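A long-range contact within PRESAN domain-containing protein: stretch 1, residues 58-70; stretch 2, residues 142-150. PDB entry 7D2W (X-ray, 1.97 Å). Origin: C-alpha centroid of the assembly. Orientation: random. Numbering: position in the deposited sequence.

Stretch 1 58-70: LLVQVPPRTYLLN
Stretch 2 142-150: LLNKKAPID

The polar link between these stretches is a single, weak hydrogen bond at the margin of an otherwise apolar contact: Arg65 NH2 donates to Asn144 OD1 at 2.7 Å, but the N-H...O angle is only 120°, so the N-H points well off the acceptor. Arg65 (chi1 152°, then t, m, -110°) brings its guanidinium over Leu143, whose CD1 lies over one face, while Asn144 OD1 sits near the plane at the edge. Asn144 (m, chi2 -22°) has its CA-to-CB bond directed away, yet its amide end turns back.

From Leu59 to Pro64 stretch 1 is loop (Val60 -93/-26, Val62 -60/123), with Pro64 the N-cap of a helix beginning at Arg65. Stretch 2 leaves a helix after Asn144, passes through Lys146 with positive phi (51/61), and re-enters helix at Ile149, with Pro148 as N-cap. The register is antiparallel in order: Val62 CA lies 4.8 Å from Ile149 CA, and Arg65 CA 7.8 Å from Leu143 CA.

Ile149 (t, p) buries the most surface, fitting against the loop from Leu59 to Pro63. Ile149 CB meets Val62 CG2 (Val62 chi1 t) at 3.7 Å and Ile149 CD1 meets Pro63 CD at 3.7 Å, van der Waals packing that excludes water; Ile149 CG2 approaches Val60 O at 3.6 Å, a methyl-carbonyl contact. Leu143 (m, t) forms the second apolar cluster against the helix: Leu143 CD2 packs on Leu68 CD1 at 3.6 Å, and Leu143 CD1 reaches Leu69 CD2 at 4.2 Å; both partners are m, t.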

# COMPACT_ATOMS: atom_id res chain seq x y z
N LEU A 58 19.20 17.36 -3.64
CA LEU A 58 20.06 18.45 -3.20
C LEU A 58 20.98 18.03 -2.07
O LEU A 58 21.90 18.79 -1.73
CB LEU A 58 19.21 19.62 -2.75
CG LEU A 58 18.10 19.95 -3.74
CD1 LEU A 58 17.16 20.99 -3.17
CD2 LEU A 58 18.74 20.41 -5.04
N LEU A 59 20.75 16.86 -1.47
CA LEU A 59 21.63 16.28 -0.46
C LEU A 59 22.53 15.27 -1.16
O LEU A 59 22.17 14.11 -1.35
CB LEU A 59 20.83 15.64 0.67
CG LEU A 59 19.84 16.59 1.33
CD1 LEU A 59 18.91 15.84 2.25
CD2 LEU A 59 20.59 17.66 2.09
N VAL A 60 23.70 15.74 -1.57
CA VAL A 60 24.73 14.87 -2.13
C VAL A 60 25.70 14.41 -1.04
O VAL A 60 26.33 13.36 -1.18
CB VAL A 60 25.48 15.60 -3.26
CG1 VAL A 60 24.69 15.50 -4.56
CG2 VAL A 60 25.70 17.06 -2.89
N GLN A 61 25.84 15.21 0.02
CA GLN A 61 26.61 14.88 1.20
C GLN A 61 25.67 14.85 2.39
O GLN A 61 24.59 15.45 2.36
CB GLN A 61 27.72 15.90 1.47
CG GLN A 61 28.63 16.19 0.29
CD GLN A 61 29.78 17.10 0.67
OE1 GLN A 61 29.59 18.11 1.35
NE2 GLN A 61 30.98 16.73 0.25
N VAL A 62 26.10 14.17 3.44
CA VAL A 62 25.35 14.16 4.70
C VAL A 62 25.26 15.60 5.21
O VAL A 62 26.29 16.26 5.38
CB VAL A 62 26.00 13.24 5.74
CG1 VAL A 62 25.15 13.19 7.00
CG2 VAL A 62 26.17 11.85 5.15
N PRO A 63 24.06 16.12 5.43
CA PRO A 63 23.92 17.49 5.95
C PRO A 63 24.04 17.51 7.46
O PRO A 63 24.12 16.44 8.08
CB PRO A 63 22.51 17.88 5.49
CG PRO A 63 21.77 16.59 5.49
CD PRO A 63 22.76 15.51 5.12
N PRO A 64 24.07 18.69 8.08
CA PRO A 64 24.15 18.75 9.55
C PRO A 64 22.92 18.11 10.19
O PRO A 64 21.86 18.01 9.57
CB PRO A 64 24.20 20.25 9.85
CG PRO A 64 24.74 20.87 8.62
CD PRO A 64 24.23 20.03 7.47
N ARG A 65 23.09 17.70 11.45
CA ARG A 65 22.06 16.93 12.13
C ARG A 65 20.76 17.72 12.28
O ARG A 65 19.67 17.16 12.10
CB ARG A 65 22.57 16.47 13.50
CG ARG A 65 21.47 16.27 14.53
CD ARG A 65 22.02 15.89 15.89
NE ARG A 65 22.48 14.51 15.89
CZ ARG A 65 21.88 13.53 16.54
NH1 ARG A 65 20.80 13.77 17.27
NH2 ARG A 65 22.37 12.30 16.48
N THR A 66 20.86 19.02 12.60
CA THR A 66 19.67 19.88 12.63
C THR A 66 18.89 19.78 11.33
O THR A 66 17.65 19.73 11.33
CB THR A 66 20.07 21.33 12.88
OG1 THR A 66 20.58 21.48 14.20
CG2 THR A 66 18.87 22.26 12.68
N TYR A 67 19.60 19.78 10.21
CA TYR A 67 18.94 19.63 8.91
C TYR A 67 18.24 18.29 8.83
O TYR A 67 17.06 18.20 8.47
CB TYR A 67 19.99 19.78 7.81
CG TYR A 67 19.48 20.08 6.41
CD1 TYR A 67 18.20 19.71 6.01
CD2 TYR A 67 20.31 20.68 5.48
CE1 TYR A 67 17.76 19.96 4.73
CE2 TYR A 67 19.88 20.93 4.20
CZ TYR A 67 18.61 20.57 3.82
OH TYR A 67 18.18 20.81 2.53
N LEU A 68 18.95 17.22 9.20
CA LEU A 68 18.36 15.89 9.18
C LEU A 68 17.13 15.80 10.07
O LEU A 68 16.14 15.14 9.71
CB LEU A 68 19.41 14.86 9.59
CG LEU A 68 20.46 14.65 8.49
CD1 LEU A 68 21.53 13.67 8.94
CD2 LEU A 68 19.79 14.17 7.20
N LEU A 69 17.16 16.47 11.24
CA LEU A 69 15.99 16.41 12.12
C LEU A 69 14.81 17.17 11.53
O LEU A 69 13.66 16.77 11.69
CB LEU A 69 16.34 16.96 13.50
CG LEU A 69 17.44 16.17 14.23
CD1 LEU A 69 18.00 16.90 15.45
CD2 LEU A 69 16.91 14.80 14.61
N ASN A 70 15.10 18.28 10.84
CA ASN A 70 14.07 19.03 10.13
C ASN A 70 13.40 18.17 9.07
O ASN A 70 12.17 18.15 8.97
CB ASN A 70 14.72 20.27 9.50
CG ASN A 70 13.72 21.22 8.89
OD1 ASN A 70 13.26 21.02 7.77
ND2 ASN A 70 13.39 22.29 9.62
N LEU A 142 20.49 5.34 13.14
CA LEU A 142 21.18 5.61 11.89
C LEU A 142 22.04 6.86 11.99
O LEU A 142 23.19 6.88 11.56
CB LEU A 142 20.16 5.77 10.77
CG LEU A 142 20.51 5.19 9.41
CD1 LEU A 142 20.97 3.75 9.55
CD2 LEU A 142 19.26 5.24 8.56
N LEU A 143 21.47 7.94 12.54
CA LEU A 143 22.23 9.17 12.70
C LEU A 143 23.47 8.94 13.56
O LEU A 143 24.58 9.34 13.19
CB LEU A 143 21.35 10.25 13.33
CG LEU A 143 20.16 10.78 12.52
CD1 LEU A 143 19.68 12.09 13.10
CD2 LEU A 143 20.51 10.92 11.04
N ASN A 144 23.30 8.28 14.70
CA ASN A 144 24.39 8.17 15.66
C ASN A 144 25.53 7.31 15.11
O ASN A 144 26.69 7.54 15.47
CB ASN A 144 23.87 7.64 16.99
CG ASN A 144 22.92 8.62 17.68
OD1 ASN A 144 22.95 9.82 17.41
ND2 ASN A 144 22.07 8.10 18.57
N LYS A 145 25.23 6.35 14.24
CA LYS A 145 26.27 5.53 13.65
C LYS A 145 26.87 6.15 12.39
O LYS A 145 27.63 5.47 11.69
CB LYS A 145 25.76 4.13 13.33
CG LYS A 145 24.94 4.02 12.03
CD LYS A 145 24.80 2.56 11.59
CE LYS A 145 24.26 2.45 10.16
NZ LYS A 145 23.53 1.17 9.93
N LYS A 146 26.54 7.42 12.11
CA LYS A 146 27.08 8.18 10.99
C LYS A 146 26.96 7.41 9.67
O LYS A 146 27.93 7.13 8.98
CB LYS A 146 28.54 8.58 11.27
CG LYS A 146 28.77 9.12 12.67
CD LYS A 146 28.03 10.45 12.92
CE LYS A 146 28.29 11.50 11.83
NZ LYS A 146 29.34 12.48 12.25
N ALA A 147 25.71 7.12 9.29
CA ALA A 147 25.48 6.38 8.06
C ALA A 147 25.63 7.30 6.85
O ALA A 147 25.38 8.50 6.95
CB ALA A 147 24.09 5.75 8.07
N PRO A 148 26.03 6.75 5.71
CA PRO A 148 26.13 7.55 4.48
C PRO A 148 24.78 8.14 4.09
O PRO A 148 23.72 7.61 4.43
CB PRO A 148 26.62 6.55 3.42
CG PRO A 148 27.15 5.39 4.18
CD PRO A 148 26.38 5.34 5.47
N ILE A 149 24.85 9.24 3.34
CA ILE A 149 23.63 9.96 2.99
C ILE A 149 22.69 9.07 2.18
O ILE A 149 21.46 9.14 2.34
CB ILE A 149 23.97 11.27 2.25
CG1 ILE A 149 22.72 12.13 2.09
CG2 ILE A 149 24.62 11.00 0.90
CD1 ILE A 149 21.97 12.38 3.38
N ASP A 150 23.24 8.21 1.31
CA ASP A 150 22.37 7.35 0.49
C ASP A 150 21.57 6.40 1.36
O ASP A 150 20.39 6.14 1.09
CB ASP A 150 23.21 6.55 -0.51
CG ASP A 150 23.56 7.34 -1.74
OD1 ASP A 150 23.15 8.52 -1.85
OD2 ASP A 150 24.26 6.78 -2.62